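Local coordinates for DUF4785 domain-containing protein (Legionella pneumophila subsp. pneumophila, PDB 4KH9), which is of unknown function but binds calcium ions and consists of an N-terminal domain and two beta-rich domains of the E-set clan, at residues N24-W29 / Q330-N335; K205-S210 / L227-N232; I265-L270 / L351-Q356; A296-L301 / T315-Q320. All blocks are in the same frame, centred on the assembly; numbering follows the deposited sequence.

How the interactions relate
Interactions 1, 3 and 4 belong to one beta sandwich, the C-terminal E-set domain, while interaction 2 sits in the central domain. Strand 25-29, though far earlier in the chain, is an edge strand of the sandwich's five-stranded sheet, so interaction 1 ties an early part of the chain to a late one. Its centre is about 6 Å from that of interaction 4, the hairpin that forms the next strands inward. Interaction 3, with its centre about 13 Å from that of interaction 4, lies where the central domain hands over to the last one. Interaction 2, completed earlier in sequence than interaction 3, touches it through Asn232 and Gly355, so the contact bridges the central and C-terminal domains.

Interaction 1: residues N24-W29 / Q330-N335; sequences NLHDKW and QFTFDN
His26 and Lys28 reach from strand 25-29 to Thr332 and Asp334, crossing between two strands that run roughly parallel, with axes 7.9 Å apart. That spacing is too wide for backbone pairing, so side chains span it. In His26 chi1 (-171°) sets CG anti to the backbone N, and the ring beyond it meets the backbone of 330-332. NE2 accepts a hydrogen bond from Thr332 N at 3.1 Å, the donor lying 32° out of the ring plane. Phe331 CB and Thr332 O stand at the ring's edge, the latter 3.5 Å from His26 CE1. A histidine suits this place because its flat ring carries an acceptor nitrogen, NE2, at its far end, where it can meet a backbone N-H of an outermost strand.

Lys28 does the second job with a flexible chain. Its methylenes run past the backbone, CD coming within 3.3 Å of Thr332 O, and a bend at chi3 (-83°) turns CE off the extended line. NZ then forms a salt bridge with Asp334 OD1 at 2.7 Å, approaching from above the carboxylate plane. The other oxygen, OD2, is held by Gln314, so both carboxylate oxygens have partners. Asp27, between His26 and Lys28, belongs to a calcium site of this protein, although no ion is bound to it in this model; its CB points away from 330-335, following the alternation of a strand. Phe331 turns its ring from the gap into the core, against Phe283 and Leu297. Such bridging of two edge strands, one from each sheet, closes the side of a beta sandwich, here the C-terminal E-set domain.

Interaction 2: residues K205-S210 / L227-N232; sequences KGQVIS and LDSELN
Gln207 meets Ser229 across the open end of the beta hairpin formed by strands 208-217 and 220-226 in the central E-set domain. Beyond the paired strands the backbones spread, Gln207 CA standing 8.1 Å from Ser229 CA, and side chains reach across.

The polar contacts centre on the Gln207 amide. Its CG lies between the backbone N and carbonyl carbon (chi1 65°), and a second bend at chi2 (-87°) folds CD back; NE2 then faces Ser229 and OE1 faces Lys205 N. NE2 donates to Ser229 OG at 3.2 Å, nearly straight at 165° and in the amide plane; OE1 accepts from Lys205 N at 2.9 Å. NE2 also gives a hydrogen to a water, which makes a weak bond to Asn232 O. Glutamine, donor and acceptor at once, thus bonds the backbone of its own segment while reaching the other, and Ser229 OG, anti to its backbone N, supplies a compact acceptor.

Among the apolar contacts, Ile209 CD1 stands 4.3 Å from Leu227 CD2, and Trp238 touches Gln207, Ile209 and Ser229, adding an aromatic surface beside both kinds of contact. At the exposed end, Leu231 slides past Gln207 in the opposite direction, its CD1 methyl packing 3.7 Å from the amide nitrogen Gln207 NE2 and 4.2 Å from Lys205 CG.

Interaction 3: residues I265-L270 / L351-Q356; sequences IPSASL and LIDYGQ
The side-chain amide of Gln356 pairs twice with the backbone of Ile265, both partners close to the amide's plane, in a buried network where the central domain leads into the C-terminal beta sandwich. Ile265 N donates to Gln356 OE1 at 2.9 Å, almost straight (177°) and on a lone pair; Gln356 NE2 returns a bond to Ile265 O at 3.1 Å. The second flat group, the Asp353 carboxylate, is approached at OD2 from opposite faces: Ser267 OG comes on the anti side at 2.7 Å, while NE2 of Gln356 comes from above the plane at 3.0 Å.

The network joins the linker to the turn after strand 345-353. That turn is an Asx turn, with Asp353 OD1 accepting from Gly355 N. On the other side, Pro266 centres an inverse gamma turn, whose Ser267 N also donates to Ile265 O. Asp353 suits its place because it can take many donors: Tyr12 OH binds OD2 and Ser293 OG binds OD1. Gln356, extended beyond CG (chi2 -174°), supplies the reach, and small Ser267 brings a donor without bulk.

Further along, where strands 268-278 and 345-353, from different sheets of the sandwich, face each other antiparallel, the contact becomes apolar. Leu270 CD2 comes to 4.2 Å from Leu351 CD2, and that same Leu351 methyl lies 3.6 Å from Ala268 CB.

Interaction 4: residues A296-L301 / T315-Q320; sequences ALQSVL and TSQRAQ
Ala296 pairs with Ala319, the first pair along this segment of an antiparallel beta hairpin, strands 293-302 and 312-322, inside the five-stranded sheet of the C-terminal sandwich. It is a non-hydrogen-bonded pair, and small residues let the two CB atoms settle 4.1 Å apart. Leu297 and Arg318 follow as a hydrogen-bonded pair, with Leu297 N giving to Arg318 O at 2.7 Å and Arg318 N returning a bond to Leu297 O. Their side chains take the opposite face of the sheet, where Leu297 packs against Phe331, while Arg318 bends away, its NE bonding Gln330 O and its NH1 Asn24 OD1.

Gln298 returns to the face of Ala296. With both chains extended beyond CG, its NE2 reaches Gln317 OE1 at 2.9 Å, the amide planes 39° apart; Gln298 OE1 accepts its own bond from Tyr348 OH. Both glutamines are partly exposed, their flexible chains letting the amides bond each other, with Trp29 beside both. Ser299 then makes two backbone bonds with Ser316, and its hydroxyl bonds Tyr348 O. Val300 crosses Thr315, two beta-branched residues well suited to strands. Here Val300 CG2 lies 3.9 Å from Thr315 OG1, and Thr315 CG2 sits 3.4 Å from Ser299 O.

Interaction 1: residues N24-W29 / Q330-N335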
loop_
_atom_site.group_PDB
_atom_site.type_symbol
_atom_site.label_atom_id
_atom_site.label_comp_id
_atom_site.label_asym_id
_atom_site.label_seq_id
_atom_site.Cartn_x
_atom_site.Cartn_y
_atom_site.Cartn_z
ATOM N N ASN A 24 -13.582 -30.090 2.887
ATOM C CA ASN A 24 -14.310 -29.704 1.689
ATOM C C ASN A 24 -15.603 -29.057 2.171
ATOM O O ASN A 24 -16.448 -29.753 2.735
ATOM C CB ASN A 24 -14.540 -30.918 0.755
ATOM C CG ASN A 24 -15.123 -30.567 -0.588
ATOM O OD1 ASN A 24 -15.971 -29.687 -0.723
ATOM N ND2 ASN A 24 -14.735 -31.297 -1.611
ATOM N N LEU A 25 -15.720 -27.726 2.036
ATOM C CA LEU A 25 -16.885 -26.998 2.532
ATOM C C LEU A 25 -17.572 -26.182 1.474
ATOM O O LEU A 25 -16.928 -25.509 0.666
ATOM C CB LEU A 25 -16.493 -26.055 3.681
ATOM C CG LEU A 25 -15.945 -26.714 4.928
ATOM C CD1 LEU A 25 -15.071 -25.745 5.719
ATOM C CD2 LEU A 25 -17.060 -27.349 5.767
ATOM N N HIS A 26 -18.888 -26.191 1.532
ATOM C CA HIS A 26 -19.730 -25.397 0.661
ATOM C C HIS A 26 -20.595 -24.491 1.516
ATOM O O HIS A 26 -21.237 -24.947 2.461
ATOM C CB HIS A 26 -20.576 -26.269 -0.258
ATOM C CG HIS A 26 -21.285 -25.471 -1.301
ATOM N ND1 HIS A 26 -22.482 -24.826 -1.026
ATOM C CD2 HIS A 26 -20.926 -25.205 -2.576
ATOM C CE1 HIS A 26 -22.816 -24.218 -2.146
ATOM N NE2 HIS A 26 -21.914 -24.426 -3.109
ATOM N N ASP A 27 -20.573 -23.206 1.202
ATOM C CA ASP A 27 -21.358 -22.181 1.865
ATOM C C ASP A 27 -22.124 -21.396 0.855
ATOM O O ASP A 27 -21.751 -21.343 -0.315
ATOM C CB ASP A 27 -20.472 -21.230 2.695
ATOM C CG ASP A 27 -19.817 -21.878 3.881
ATOM O OD1 ASP A 27 -20.531 -22.157 4.871
ATOM O OD2 ASP A 27 -18.585 -22.041 3.854
ATOM N N LYS A 28 -23.206 -20.799 1.324
ATOM C CA LYS A 28 -24.135 -19.943 0.617
ATOM C C LYS A 28 -24.584 -18.854 1.561
ATOM O O LYS A 28 -24.718 -19.094 2.769
ATOM C CB LYS A 28 -25.358 -20.736 0.101
ATOM C CG LYS A 28 -25.095 -21.712 -1.049
ATOM C CD LYS A 28 -26.356 -22.454 -1.557
ATOM C CE LYS A 28 -26.703 -23.665 -0.722
ATOM N NZ LYS A 28 -27.751 -24.503 -1.364
ATOM N N TRP A 29 -24.816 -17.661 1.037
ATOM C CA TRP A 29 -25.333 -16.576 1.854
ATOM C C TRP A 29 -26.118 -15.625 0.995
ATOM O O TRP A 29 -25.841 -15.471 -0.198
ATOM C CB TRP A 29 -24.233 -15.830 2.656
ATOM C CG TRP A 29 -23.101 -15.253 1.863
ATOM C CD1 TRP A 29 -23.020 -13.992 1.348
ATOM C CD2 TRP A 29 -21.826 -15.871 1.618
ATOM N NE1 TRP A 29 -21.789 -13.798 0.759
ATOM C CE2 TRP A 29 -21.033 -14.935 0.919
ATOM C CE3 TRP A 29 -21.287 -17.142 1.895
ATOM C CZ2 TRP A 29 -19.719 -15.221 0.517
ATOM C CZ3 TRP A 29 -19.988 -17.428 1.492
ATOM C CH2 TRP A 29 -19.229 -16.483 0.786
ATOM N N GLN A 330 -17.311 -27.825 -7.810
ATOM C CA GLN A 330 -18.745 -27.730 -7.922
ATOM C C GLN A 330 -19.313 -26.700 -6.947
ATOM O O GLN A 330 -18.885 -26.645 -5.810
ATOM C CB GLN A 330 -19.321 -29.126 -7.618
ATOM C CG GLN A 330 -20.689 -29.367 -8.190
ATOM C CD GLN A 330 -21.254 -30.670 -7.697
ATOM O OE1 GLN A 330 -22.127 -30.689 -6.827
ATOM N NE2 GLN A 330 -20.722 -31.788 -8.188
ATOM N N PHE A 331 -20.271 -25.885 -7.386
ATOM C CA PHE A 331 -20.934 -24.917 -6.514
ATOM C C PHE A 331 -22.393 -24.877 -6.894
ATOM O O PHE A 331 -22.729 -25.145 -8.047
ATOM C CB PHE A 331 -20.276 -23.521 -6.526
ATOM C CG PHE A 331 -20.294 -22.757 -7.822
ATOM C CD1 PHE A 331 -19.287 -22.936 -8.767
ATOM C CD2 PHE A 331 -21.299 -21.832 -8.090
ATOM C CE1 PHE A 331 -19.293 -22.213 -9.963
ATOM C CE2 PHE A 331 -21.317 -21.126 -9.294
ATOM C CZ PHE A 331 -20.300 -21.300 -10.212
ATOM N N THR A 332 -23.257 -24.599 -5.907
ATOM C CA THR A 332 -24.708 -24.641 -6.043
ATOM C C THR A 332 -25.389 -23.395 -5.498
ATOM O O THR A 332 -24.921 -22.810 -4.527
ATOM C CB THR A 332 -25.239 -25.874 -5.241
ATOM O OG1 THR A 332 -24.479 -27.035 -5.541
ATOM C CG2 THR A 332 -26.719 -26.164 -5.483
ATOM N N PHE A 333 -26.539 -23.052 -6.081
ATOM C CA PHE A 333 -27.418 -21.979 -5.619
ATOM C C PHE A 333 -28.786 -22.564 -5.269
ATOM O O PHE A 333 -29.159 -23.619 -5.797
ATOM C CB PHE A 333 -27.554 -20.847 -6.652
ATOM C CG PHE A 333 -26.250 -20.192 -7.029
ATOM C CD1 PHE A 333 -25.629 -19.291 -6.169
ATOM C CD2 PHE A 333 -25.652 -20.450 -8.256
ATOM C CE1 PHE A 333 -24.441 -18.658 -6.540
ATOM C CE2 PHE A 333 -24.464 -19.819 -8.613
ATOM C CZ PHE A 333 -23.851 -18.951 -7.741
ATOM N N ASP A 334 -29.536 -21.870 -4.402
ATOM C CA ASP A 334 -30.853 -22.331 -3.981
ATOM C C ASP A 334 -31.940 -22.082 -5.040
ATOM O O ASP A 334 -32.604 -23.053 -5.421
ATOM C CB ASP A 334 -31.251 -21.680 -2.650
ATOM C CG ASP A 334 -30.495 -22.271 -1.479
ATOM O OD1 ASP A 334 -30.294 -23.502 -1.465
ATOM O OD2 ASP A 334 -30.159 -21.515 -0.551
ATOM N N ASN A 335 -32.136 -20.815 -5.501
ATOM C CA ASN A 335 -33.188 -20.387 -6.452
ATOM C C ASN A 335 -34.588 -20.679 -5.869
ATOM O O ASN A 335 -34.884 -20.291 -4.738
ATOM C CB ASN A 335 -33.034 -21.037 -7.854
ATOM C CG ASN A 335 -33.938 -20.468 -8.931
ATOM O OD1 ASN A 335 -34.578 -19.423 -8.760
ATOM N ND2 ASN A 335 -33.957 -21.098 -10.100
#

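Interaction 2: residues K205-S210 / L227-N232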
loop_
_atom_site.group_PDB
_atom_site.type_symbol
_atom_site.label_atom_id
_atom_site.label_comp_id
_atom_site.label_asym_id
_atom_site.label_seq_id
_atom_site.Cartn_x
_atom_site.Cartn_y
_atom_site.Cartn_z
ATOM N N LYS A 205 8.332 -8.709 2.767
ATOM C CA LYS A 205 9.560 -9.264 3.353
ATOM C C LYS A 205 10.729 -8.284 3.234
ATOM O O LYS A 205 11.864 -8.631 3.564
ATOM C CB LYS A 205 9.936 -10.605 2.690
ATOM C CG LYS A 205 8.945 -11.767 2.915
ATOM C CD LYS A 205 8.959 -12.346 4.346
ATOM C CE LYS A 205 8.010 -13.512 4.520
ATOM N NZ LYS A 205 8.452 -14.727 3.777
ATOM N N GLY A 206 10.449 -7.064 2.788
ATOM C CA GLY A 206 11.473 -6.045 2.562
ATOM C C GLY A 206 12.171 -6.160 1.212
ATOM O O GLY A 206 13.131 -5.437 0.973
ATOM N N GLN A 207 11.690 -7.029 0.290
ATOM C CA GLN A 207 12.303 -7.126 -1.050
ATOM C C GLN A 207 12.011 -5.817 -1.835
ATOM O O GLN A 207 10.931 -5.227 -1.698
ATOM C CB GLN A 207 11.830 -8.384 -1.820
ATOM C CG GLN A 207 10.336 -8.446 -2.190
ATOM C CD GLN A 207 9.415 -9.031 -1.130
ATOM O OE1 GLN A 207 9.367 -8.629 0.031
ATOM N NE2 GLN A 207 8.573 -9.937 -1.539
ATOM N N VAL A 208 12.991 -5.331 -2.580
ATOM C CA VAL A 208 12.878 -4.052 -3.269
ATOM C C VAL A 208 12.921 -4.228 -4.785
ATOM O O VAL A 208 13.768 -4.942 -5.319
ATOM C CB VAL A 208 14.004 -3.076 -2.792
ATOM C CG1 VAL A 208 14.079 -1.812 -3.658
ATOM C CG2 VAL A 208 13.818 -2.698 -1.320
ATOM N N ILE A 209 12.014 -3.533 -5.476
ATOM C CA ILE A 209 12.016 -3.464 -6.934
ATOM C C ILE A 209 12.103 -1.960 -7.242
ATOM O O ILE A 209 11.206 -1.219 -6.892
ATOM C CB ILE A 209 10.818 -4.200 -7.615
ATOM C CG1 ILE A 209 10.844 -5.723 -7.335
ATOM C CG2 ILE A 209 10.810 -3.927 -9.136
ATOM C CD1 ILE A 209 9.546 -6.472 -7.660
ATOM N N SER A 210 13.212 -1.500 -7.821
ATOM C CA SER A 210 13.391 -0.092 -8.178
ATOM C C SER A 210 12.500 0.278 -9.390
ATOM O O SER A 210 12.182 -0.591 -10.199
ATOM C CB SER A 210 14.860 0.186 -8.488
ATOM O OG SER A 210 15.660 -0.108 -7.351
ATOM N N LEU A 227 6.708 -6.817 -11.926
ATOM C CA LEU A 227 6.548 -7.429 -10.613
ATOM C C LEU A 227 6.807 -8.903 -10.778
ATOM O O LEU A 227 6.061 -9.607 -11.466
ATOM C CB LEU A 227 5.158 -7.125 -10.028
ATOM C CG LEU A 227 4.903 -5.658 -9.678
ATOM C CD1 LEU A 227 3.436 -5.378 -9.661
ATOM C CD2 LEU A 227 5.505 -5.270 -8.322
ATOM N N ASP A 228 7.945 -9.353 -10.259
ATOM C CA ASP A 228 8.323 -10.729 -10.498
ATOM C C ASP A 228 8.802 -11.401 -9.219
ATOM O O ASP A 228 9.571 -12.363 -9.283
ATOM C CB ASP A 228 9.387 -10.807 -11.614
ATOM C CG ASP A 228 10.669 -10.026 -11.395
ATOM O OD1 ASP A 228 10.836 -9.437 -10.292
ATOM O OD2 ASP A 228 11.510 -9.997 -12.324
ATOM N N SER A 229 8.322 -10.922 -8.058
ATOM C CA SER A 229 8.620 -11.570 -6.784
ATOM C C SER A 229 7.935 -12.944 -6.764
ATOM O O SER A 229 6.794 -13.051 -7.204
ATOM C CB SER A 229 8.136 -10.696 -5.634
ATOM O OG SER A 229 8.288 -11.344 -4.385
ATOM N N GLU A 230 8.628 -13.984 -6.305
ATOM C CA GLU A 230 8.065 -15.340 -6.270
ATOM C C GLU A 230 7.601 -15.719 -4.872
ATOM O O GLU A 230 7.097 -16.828 -4.674
ATOM C CB GLU A 230 9.084 -16.377 -6.779
ATOM C CG GLU A 230 9.353 -16.257 -8.269
ATOM C CD GLU A 230 10.370 -17.245 -8.800
ATOM O OE1 GLU A 230 10.001 -18.422 -9.012
ATOM O OE2 GLU A 230 11.532 -16.840 -9.024
ATOM N N LEU A 231 7.723 -14.793 -3.923
ATOM C CA LEU A 231 7.375 -15.007 -2.531
ATOM C C LEU A 231 5.908 -14.762 -2.242
ATOM O O LEU A 231 5.277 -13.893 -2.849
ATOM C CB LEU A 231 8.206 -14.094 -1.617
ATOM C CG LEU A 231 9.721 -14.122 -1.748
ATOM C CD1 LEU A 231 10.330 -13.153 -0.760
ATOM C CD2 LEU A 231 10.304 -15.540 -1.528
ATOM N N ASN A 232 5.388 -15.520 -1.269
ATOM C CA ASN A 232 4.031 -15.430 -0.768
ATOM C C ASN A 232 3.957 -14.192 0.157
ATOM O O ASN A 232 4.762 -14.066 1.071
ATOM C CB ASN A 232 3.657 -16.752 -0.057
ATOM C CG ASN A 232 2.337 -16.756 0.675
ATOM O OD1 ASN A 232 1.479 -15.906 0.492
ATOM N ND2 ASN A 232 2.134 -17.739 1.530
HETATM O O HOH W 1 6.266 -11.036 0.235
#

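Interaction 3: residues I265-L270 / L351-Q356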
loop_
_atom_site.group_PDB
_atom_site.type_symbol
_atom_site.label_atom_id
_atom_site.label_comp_id
_atom_site.label_asym_id
_atom_site.label_seq_id
_atom_site.Cartn_x
_atom_site.Cartn_y
_atom_site.Cartn_z
ATOM N N ILE A 265 0.618 -14.409 -6.635
ATOM C CA ILE A 265 1.177 -15.391 -7.553
ATOM C C ILE A 265 -0.023 -16.163 -8.155
ATOM O O ILE A 265 -0.893 -16.583 -7.392
ATOM C CB ILE A 265 2.191 -16.292 -6.823
ATOM C CG1 ILE A 265 3.439 -15.472 -6.400
ATOM C CG2 ILE A 265 2.604 -17.499 -7.667
ATOM C CD1 ILE A 265 3.890 -15.808 -5.045
ATOM N N PRO A 266 -0.126 -16.315 -9.487
ATOM C CA PRO A 266 -1.293 -17.028 -10.059
ATOM C C PRO A 266 -1.155 -18.540 -9.835
ATOM O O PRO A 266 -0.899 -19.300 -10.768
ATOM C CB PRO A 266 -1.234 -16.635 -11.539
ATOM C CG PRO A 266 0.218 -16.379 -11.819
ATOM C CD PRO A 266 0.793 -15.823 -10.547
ATOM N N SER A 267 -1.297 -18.967 -8.563
ATOM C CA SER A 267 -1.116 -20.352 -8.074
ATOM C C SER A 267 -2.157 -21.324 -8.625
ATOM O O SER A 267 -1.961 -22.535 -8.539
ATOM C CB SER A 267 -1.174 -20.371 -6.557
ATOM O OG SER A 267 -2.265 -19.600 -6.070
ATOM N N ALA A 268 -3.274 -20.798 -9.157
ATOM C CA ALA A 268 -4.350 -21.601 -9.742
ATOM C C ALA A 268 -5.205 -20.740 -10.654
ATOM O O ALA A 268 -5.296 -19.519 -10.455
ATOM C CB ALA A 268 -5.207 -22.238 -8.652
ATOM N N SER A 269 -5.796 -21.365 -11.681
ATOM C CA SER A 269 -6.633 -20.663 -12.637
ATOM C C SER A 269 -7.892 -21.437 -12.972
ATOM O O SER A 269 -7.873 -22.660 -12.990
ATOM C CB SER A 269 -5.856 -20.398 -13.926
ATOM O OG SER A 269 -4.769 -19.520 -13.689
ATOM N N LEU A 270 -8.982 -20.713 -13.227
ATOM C CA LEU A 270 -10.259 -21.270 -13.698
ATOM C C LEU A 270 -10.193 -21.376 -15.223
ATOM O O LEU A 270 -9.697 -20.446 -15.877
ATOM C CB LEU A 270 -11.454 -20.416 -13.254
ATOM C CG LEU A 270 -11.616 -20.133 -11.760
ATOM C CD1 LEU A 270 -12.762 -19.176 -11.532
ATOM C CD2 LEU A 270 -11.824 -21.420 -10.957
ATOM N N LEU A 351 -11.399 -16.942 -7.531
ATOM C CA LEU A 351 -10.713 -18.043 -6.884
ATOM C C LEU A 351 -9.694 -17.471 -5.896
ATOM O O LEU A 351 -8.850 -16.667 -6.280
ATOM C CB LEU A 351 -10.064 -18.982 -7.922
ATOM C CG LEU A 351 -9.410 -20.255 -7.368
ATOM C CD1 LEU A 351 -10.457 -21.266 -6.930
ATOM C CD2 LEU A 351 -8.545 -20.892 -8.422
ATOM N N ILE A 352 -9.837 -17.834 -4.613
ATOM C CA ILE A 352 -8.983 -17.341 -3.527
ATOM C C ILE A 352 -8.005 -18.424 -3.127
ATOM O O ILE A 352 -8.405 -19.571 -2.984
ATOM C CB ILE A 352 -9.826 -16.871 -2.282
ATOM C CG1 ILE A 352 -10.801 -15.741 -2.662
ATOM C CG2 ILE A 352 -8.916 -16.399 -1.111
ATOM C CD1 ILE A 352 -11.878 -15.417 -1.645
ATOM N N ASP A 353 -6.770 -18.043 -2.868
ATOM C CA ASP A 353 -5.733 -18.922 -2.328
ATOM C C ASP A 353 -5.570 -18.532 -0.877
ATOM O O ASP A 353 -5.042 -17.462 -0.613
ATOM C CB ASP A 353 -4.415 -18.802 -3.126
ATOM C CG ASP A 353 -3.245 -19.636 -2.624
ATOM O OD1 ASP A 353 -3.366 -20.255 -1.535
ATOM O OD2 ASP A 353 -2.230 -19.712 -3.337
ATOM N N TYR A 354 -5.989 -19.396 0.072
ATOM C CA TYR A 354 -5.880 -19.078 1.496
ATOM C C TYR A 354 -4.444 -19.113 1.991
ATOM O O TYR A 354 -4.170 -18.549 3.053
ATOM C CB TYR A 354 -6.741 -20.002 2.339
ATOM C CG TYR A 354 -8.211 -19.664 2.232
ATOM C CD1 TYR A 354 -8.738 -18.559 2.887
ATOM C CD2 TYR A 354 -9.084 -20.485 1.534
ATOM C CE1 TYR A 354 -10.096 -18.268 2.836
ATOM C CE2 TYR A 354 -10.448 -20.213 1.486
ATOM C CZ TYR A 354 -10.949 -19.088 2.119
ATOM O OH TYR A 354 -12.289 -18.798 2.067
ATOM N N GLY A 355 -3.537 -19.723 1.214
ATOM C CA GLY A 355 -2.113 -19.720 1.536
ATOM C C GLY A 355 -1.539 -18.327 1.358
ATOM O O GLY A 355 -0.611 -17.938 2.062
ATOM N N GLN A 356 -2.114 -17.555 0.425
ATOM C CA GLN A 356 -1.702 -16.190 0.110
ATOM C C GLN A 356 -2.644 -15.165 0.700
ATOM O O GLN A 356 -2.244 -14.017 0.876
ATOM C CB GLN A 356 -1.653 -15.989 -1.412
ATOM C CG GLN A 356 -0.469 -16.667 -2.088
ATOM C CD GLN A 356 -0.436 -16.301 -3.538
ATOM O OE1 GLN A 356 -0.036 -15.201 -3.912
ATOM N NE2 GLN A 356 -0.930 -17.183 -4.384
#

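Interaction 4: residues A296-L301 / T315-Q320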
loop_
_atom_site.group_PDB
_atom_site.type_symbol
_atom_site.label_atom_id
_atom_site.label_comp_id
_atom_site.label_asym_id
_atom_site.label_seq_id
_atom_site.Cartn_x
_atom_site.Cartn_y
_atom_site.Cartn_z
ATOM N N ALA A 296 -10.631 -21.297 -2.517
ATOM C CA ALA A 296 -12.072 -21.099 -2.455
ATOM C C ALA A 296 -12.558 -20.543 -3.745
ATOM O O ALA A 296 -12.030 -19.553 -4.243
ATOM C CB ALA A 296 -12.459 -20.181 -1.307
ATOM N N LEU A 297 -13.550 -21.196 -4.310
ATOM C CA LEU A 297 -14.218 -20.728 -5.507
ATOM C C LEU A 297 -15.481 -20.022 -5.086
ATOM O O LEU A 297 -16.355 -20.654 -4.497
ATOM C CB LEU A 297 -14.510 -21.897 -6.438
ATOM C CG LEU A 297 -15.359 -21.591 -7.668
ATOM C CD1 LEU A 297 -14.674 -20.559 -8.586
ATOM C CD2 LEU A 297 -15.675 -22.853 -8.402
ATOM N N GLN A 298 -15.583 -18.718 -5.378
ATOM C CA GLN A 298 -16.743 -17.910 -5.011
ATOM C C GLN A 298 -17.459 -17.415 -6.248
ATOM O O GLN A 298 -16.801 -16.977 -7.185
ATOM C CB GLN A 298 -16.298 -16.725 -4.161
ATOM C CG GLN A 298 -17.385 -16.200 -3.254
ATOM C CD GLN A 298 -16.938 -14.957 -2.534
ATOM O OE1 GLN A 298 -17.355 -13.841 -2.872
ATOM N NE2 GLN A 298 -16.103 -15.130 -1.517
ATOM N N SER A 299 -18.805 -17.472 -6.236
ATOM C CA SER A 299 -19.674 -17.034 -7.334
ATOM C C SER A 299 -20.935 -16.377 -6.799
ATOM O O SER A 299 -21.343 -16.660 -5.676
ATOM C CB SER A 299 -20.049 -18.208 -8.221
ATOM O OG SER A 299 -20.628 -17.758 -9.441
ATOM N N VAL A 300 -21.546 -15.504 -7.594
ATOM C CA VAL A 300 -22.782 -14.805 -7.208
ATOM C C VAL A 300 -23.845 -15.001 -8.302
ATOM O O VAL A 300 -23.554 -14.831 -9.485
ATOM C CB VAL A 300 -22.536 -13.300 -6.897
ATOM C CG1 VAL A 300 -22.021 -12.547 -8.105
ATOM C CG2 VAL A 300 -23.790 -12.627 -6.344
ATOM N N LEU A 301 -25.054 -15.378 -7.893
ATOM C CA LEU A 301 -26.185 -15.551 -8.793
ATOM C C LEU A 301 -26.970 -14.247 -8.842
ATOM O O LEU A 301 -27.387 -13.735 -7.804
ATOM C CB LEU A 301 -27.082 -16.727 -8.362
ATOM C CG LEU A 301 -28.267 -17.082 -9.272
ATOM C CD1 LEU A 301 -27.803 -17.798 -10.522
ATOM C CD2 LEU A 301 -29.241 -17.954 -8.556
ATOM N N THR A 315 -24.878 -15.684 -2.889
ATOM C CA THR A 315 -23.465 -15.966 -3.088
ATOM C C THR A 315 -23.218 -17.410 -2.664
ATOM O O THR A 315 -23.796 -17.856 -1.672
ATOM C CB THR A 315 -22.556 -14.967 -2.325
ATOM O OG1 THR A 315 -22.902 -13.645 -2.700
ATOM C CG2 THR A 315 -21.069 -15.171 -2.614
ATOM N N SER A 316 -22.359 -18.121 -3.414
ATOM C CA SER A 316 -21.975 -19.506 -3.145
ATOM C C SER A 316 -20.471 -19.603 -3.082
ATOM O O SER A 316 -19.794 -18.910 -3.830
ATOM C CB SER A 316 -22.527 -20.439 -4.219
ATOM O OG SER A 316 -22.006 -21.753 -4.107
ATOM N N GLN A 317 -19.957 -20.438 -2.185
ATOM C CA GLN A 317 -18.533 -20.600 -2.026
ATOM C C GLN A 317 -18.160 -22.062 -1.765
ATOM O O GLN A 317 -18.638 -22.659 -0.805
ATOM C CB GLN A 317 -18.018 -19.704 -0.887
ATOM C CG GLN A 317 -16.515 -19.772 -0.736
ATOM C CD GLN A 317 -16.009 -18.778 0.262
ATOM O OE1 GLN A 317 -15.673 -17.652 -0.099
ATOM N NE2 GLN A 317 -15.964 -19.160 1.526
ATOM N N ARG A 318 -17.258 -22.597 -2.596
ATOM C CA ARG A 318 -16.697 -23.941 -2.464
ATOM C C ARG A 318 -15.236 -23.824 -2.061
ATOM O O ARG A 318 -14.436 -23.312 -2.838
ATOM C CB ARG A 318 -16.845 -24.732 -3.791
ATOM C CG ARG A 318 -16.111 -26.104 -3.834
ATOM C CD ARG A 318 -16.726 -27.197 -2.954
ATOM N NE ARG A 318 -18.093 -27.518 -3.374
ATOM C CZ ARG A 318 -18.875 -28.426 -2.806
ATOM N NH1 ARG A 318 -18.429 -29.154 -1.794
ATOM N NH2 ARG A 318 -20.108 -28.611 -3.245
ATOM N N ALA A 319 -14.893 -24.275 -0.861
ATOM C CA ALA A 319 -13.515 -24.243 -0.345
ATOM C C ALA A 319 -13.021 -25.665 -0.099
ATOM O O ALA A 319 -13.708 -26.460 0.535
ATOM C CB ALA A 319 -13.445 -23.414 0.936
ATOM N N GLN A 320 -11.868 -26.013 -0.672
ATOM C CA GLN A 320 -11.275 -27.338 -0.511
ATOM C C GLN A 320 -9.762 -27.283 -0.671
ATOM O O GLN A 320 -9.220 -26.272 -1.116
ATOM C CB GLN A 320 -11.884 -28.372 -1.483
ATOM C CG GLN A 320 -11.898 -28.022 -2.959
ATOM C CD GLN A 320 -12.771 -29.014 -3.685
ATOM O OE1 GLN A 320 -13.967 -28.774 -3.920
ATOM N NE2 GLN A 320 -12.213 -30.168 -4.019
#